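Local structure of protocadherin-19 isoform 1 (Danio rerio, 5CO1) at residues 10-15 with 99-104. The protein mediates calcium-dependent homophilic cell adhesion, robustly when complexed with a classical cadherin that acts as adhesion cofactor, and is needed for early neurulation in the anterior neural plate. Residues are numbered along the deposited sequence; the frame is centred on the assembly and turned at random.
Sequences TVNVLE and IVNVID. With CA (calcium ion), chain F; CA (calcium ion), chain E.
The side chains of Glu-15 and Asp-104 lie side by side and point the same way, their carboxylate planes 56° apart, and share one calcium ion. Glu-15 OE2 and Asp-104 OD1 both bind it at 2.3 Å, held close by the metal and not by a hydrogen bond. Glu-15 OE1 reaches a second calcium, 2.5 Å away, that also carries two waters, so the carboxylate bridges both ions. An extended chain beyond CG (chi2 175°) carries it there, while its CB packs on Val-102 CG1. Glu-73 and Asp-107 also ligate both ions; His-72 is a further polar partner of the Glu-15 carboxylate, and Asn-147 hydrogen-bonds Asp-104 OD2. This is the calcium-binding linker between successive cadherin repeats, reached here by the first and last strands of one repeat's Greek-key beta sandwich. Strands 8-14 and 94-103 pair in parallel through five backbone hydrogen bonds with alternating donors, from Val-11 N to Ile-99 O (2.9 Å) to Glu-15 N to Ile-103 O (3.0 Å). On the inner face, Val-11 CG2 meets Val-100 CG2 at 3.5 Å, and Val-23 touches both valines. On the other, Thr-10 lies alongside Ile-99, and Asn-12 OD1 touches Asn-101 CB at 3.3 Å, amide planes 70° apart.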
ATOM      1  N   THR A  10       2.530  -0.823  23.002  1.00 57.81           N
ATOM      2  CA  THR A  10       2.142  -0.616  21.600  1.00 56.48           C
ATOM      3  C   THR A  10       2.609   0.725  21.070  1.00 47.76           C
ATOM      4  O   THR A  10       2.476   1.733  21.702  1.00 46.61           O
ATOM      5  CB  THR A  10       0.621  -0.781  21.354  1.00 62.34           C
ATOM      6  OG1 THR A  10      -0.091   0.308  21.935  1.00 73.60           O
ATOM      7  CG2 THR A  10       0.088  -2.083  21.950  1.00 63.90           C
ATOM      8  N   VAL A  11       3.267   0.702  19.932  1.00 52.05           N
ATOM      9  CA  VAL A  11       3.988   1.866  19.455  1.00 53.84           C
ATOM     10  C   VAL A  11       3.613   2.013  18.012  1.00 49.74           C
ATOM     11  O   VAL A  11       3.318   1.024  17.351  1.00 41.87           O
ATOM     12  CB  VAL A  11       5.529   1.729  19.573  1.00 53.21           C
ATOM     13  CG1 VAL A  11       5.981   2.088  20.975  1.00 57.58           C
ATOM     14  CG2 VAL A  11       5.941   0.312  19.293  1.00 56.32           C
ATOM     15  N   ASN A  12       3.470   3.265  17.596  1.00 44.49           N
ATOM     16  CA  ASN A  12       3.250   3.584  16.226  1.00 42.79           C
ATOM     17  C   ASN A  12       4.551   3.964  15.565  1.00 43.58           C
ATOM     18  O   ASN A  12       5.326   4.747  16.113  1.00 41.28           O
ATOM     19  CB  ASN A  12       2.279   4.728  16.160  1.00 43.20           C
ATOM     20  CG  ASN A  12       0.892   4.319  16.590  1.00 42.43           C
ATOM     21  OD1 ASN A  12       0.421   3.251  16.229  1.00 47.03           O
ATOM     22  ND2 ASN A  12       0.242   5.157  17.380  1.00 41.72           N
ATOM     23  N   VAL A  13       4.732   3.490  14.334  1.00 41.17           N
ATOM     24  CA  VAL A  13       5.881   3.858  13.582  1.00 37.69           C
ATOM     25  C   VAL A  13       5.551   4.039  12.138  1.00 37.27           C
ATOM     26  O   VAL A  13       4.924   3.185  11.561  1.00 40.63           O
ATOM     27  CB  VAL A  13       6.947   2.802  13.672  1.00 40.59           C
ATOM     28  CG1 VAL A  13       8.107   3.195  12.795  1.00 43.73           C
ATOM     29  CG2 VAL A  13       7.421   2.702  15.098  1.00 42.45           C
ATOM     30  N   LEU A  14       6.049   5.120  11.540  1.00 36.00           N
ATOM     31  CA  LEU A  14       5.780   5.441  10.153  1.00 38.35           C
ATOM     32  C   LEU A  14       6.381   4.365   9.275  1.00 41.32           C
ATOM     33  O   LEU A  14       7.490   3.910   9.552  1.00 40.24           O
ATOM     34  CB  LEU A  14       6.417   6.782   9.770  1.00 38.09           C
ATOM     35  CG  LEU A  14       5.413   7.863   9.926  1.00 43.66           C
ATOM     36  CD1 LEU A  14       5.994   9.210   9.598  1.00 44.57           C
ATOM     37  CD2 LEU A  14       4.267   7.521   8.996  1.00 51.63           C
ATOM     38  N   GLU A  15       5.703   3.994   8.201  1.00 41.61           N
ATOM     39  CA  GLU A  15       6.385   3.180   7.218  1.00 50.06           C
ATOM     40  C   GLU A  15       7.456   4.015   6.573  1.00 48.78           C
ATOM     41  O   GLU A  15       7.386   5.238   6.604  1.00 46.09           O
ATOM     42  CB  GLU A  15       5.452   2.573   6.172  1.00 48.93           C
ATOM     43  CG  GLU A  15       4.880   3.516   5.144  1.00 46.27           C
ATOM     44  CD  GLU A  15       4.068   2.769   4.110  1.00 48.80           C
ATOM     45  OE1 GLU A  15       4.552   1.713   3.631  1.00 47.86           O
ATOM     46  OE2 GLU A  15       2.921   3.186   3.838  1.00 49.30           O
ATOM     47  N   ILE A  99       4.163  -4.502  20.519  1.00 44.90           N
ATOM     48  CA  ILE A  99       3.407  -4.466  19.300  1.00 51.84           C
ATOM     49  C   ILE A  99       3.719  -3.181  18.523  1.00 54.67           C
ATOM     50  O   ILE A  99       3.537  -2.080  19.021  1.00 49.41           O
ATOM     51  CB  ILE A  99       1.912  -4.538  19.592  1.00 59.39           C
ATOM     52  CG1 ILE A  99       1.558  -5.886  20.209  1.00 65.03           C
ATOM     53  CG2 ILE A  99       1.089  -4.341  18.325  1.00 58.89           C
ATOM     54  CD1 ILE A  99       0.360  -5.785  21.143  1.00 69.44           C
ATOM     55  N   VAL A 100       4.258  -3.345  17.319  1.00 58.32           N
ATOM     56  CA  VAL A 100       4.590  -2.228  16.455  1.00 56.97           C
ATOM     57  C   VAL A 100       3.603  -2.104  15.300  1.00 52.74           C
ATOM     58  O   VAL A 100       3.530  -2.986  14.446  1.00 52.53           O
ATOM     59  CB  VAL A 100       6.005  -2.395  15.901  1.00 58.75           C
ATOM     60  CG1 VAL A 100       6.261  -1.415  14.773  1.00 60.24           C
ATOM     61  CG2 VAL A 100       7.003  -2.198  17.031  1.00 62.13           C
ATOM     62  N   ASN A 101       2.786  -1.061  15.365  1.00 47.02           N
ATOM     63  CA  ASN A 101       1.922  -0.602  14.266  1.00 51.28           C
ATOM     64  C   ASN A 101       2.677   0.241  13.264  1.00 48.22           C
ATOM     65  O   ASN A 101       3.126   1.388  13.550  1.00 46.49           O
ATOM     66  CB  ASN A 101       0.825   0.322  14.796  1.00 60.43           C
ATOM     67  CG  ASN A 101      -0.447  -0.387  15.003  1.00 71.01           C
ATOM     68  OD1 ASN A 101      -1.188  -0.586  14.043  1.00 88.67           O
ATOM     69  ND2 ASN A 101      -0.614  -0.970  16.192  1.00 69.71           N
ATOM     70  N   VAL A 102       2.676  -0.261  12.061  1.00 42.49           N
ATOM     71  CA  VAL A 102       3.331   0.386  10.997  1.00 45.40           C
ATOM     72  C   VAL A 102       2.298   1.199  10.297  1.00 43.52           C
ATOM     73  O   VAL A 102       1.369   0.658   9.728  1.00 46.17           O
ATOM     74  CB  VAL A 102       3.910  -0.629  10.033  1.00 45.35           C
ATOM     75  CG1 VAL A 102       4.543   0.081   8.860  1.00 46.59           C
ATOM     76  CG2 VAL A 102       4.939  -1.438  10.770  1.00 47.48           C
ATOM     77  N   ILE A 103       2.515   2.499  10.258  1.00 44.81           N
ATOM     78  CA  ILE A 103       1.479   3.395   9.831  1.00 45.71           C
ATOM     79  C   ILE A 103       1.619   3.747   8.368  1.00 41.30           C
ATOM     80  O   ILE A 103       2.701   3.982   7.874  1.00 39.88           O
ATOM     81  CB  ILE A 103       1.364   4.572  10.817  1.00 44.65           C
ATOM     82  CG1 ILE A 103       0.656   4.009  12.036  1.00 45.73           C
ATOM     83  CG2 ILE A 103       0.482   5.692  10.267  1.00 41.39           C
ATOM     84  CD1 ILE A 103       1.101   4.637  13.296  1.00 55.34           C
ATOM     85  N   ASP A 104       0.519   3.595   7.651  1.00 46.13           N
ATOM     86  CA  ASP A 104       0.534   3.696   6.201  1.00 46.17           C
ATOM     87  C   ASP A 104       0.663   5.159   5.799  1.00 45.93           C
ATOM     88  O   ASP A 104       0.040   6.042   6.416  1.00 41.93           O
ATOM     89  CB  ASP A 104      -0.728   3.095   5.620  1.00 45.60           C
ATOM     90  CG  ASP A 104      -0.948   3.487   4.177  1.00 48.09           C
ATOM     91  OD1 ASP A 104      -0.097   3.121   3.333  1.00 48.12           O
ATOM     92  OD2 ASP A 104      -2.005   4.108   3.890  1.00 47.17           O
TER
HETATM   93 CA    CA F1002       1.667   3.069   1.933  1.00 47.62          CA
HETATM   94 CA    CA E1001       5.029   1.075   1.309  1.00 63.26          CA
HETATM   95  O   HOH W   1       4.994   0.317  -0.959  1.00 63.64           O
HETATM   96  O   HOH W   2       7.229   0.665   1.623  1.00 57.15           O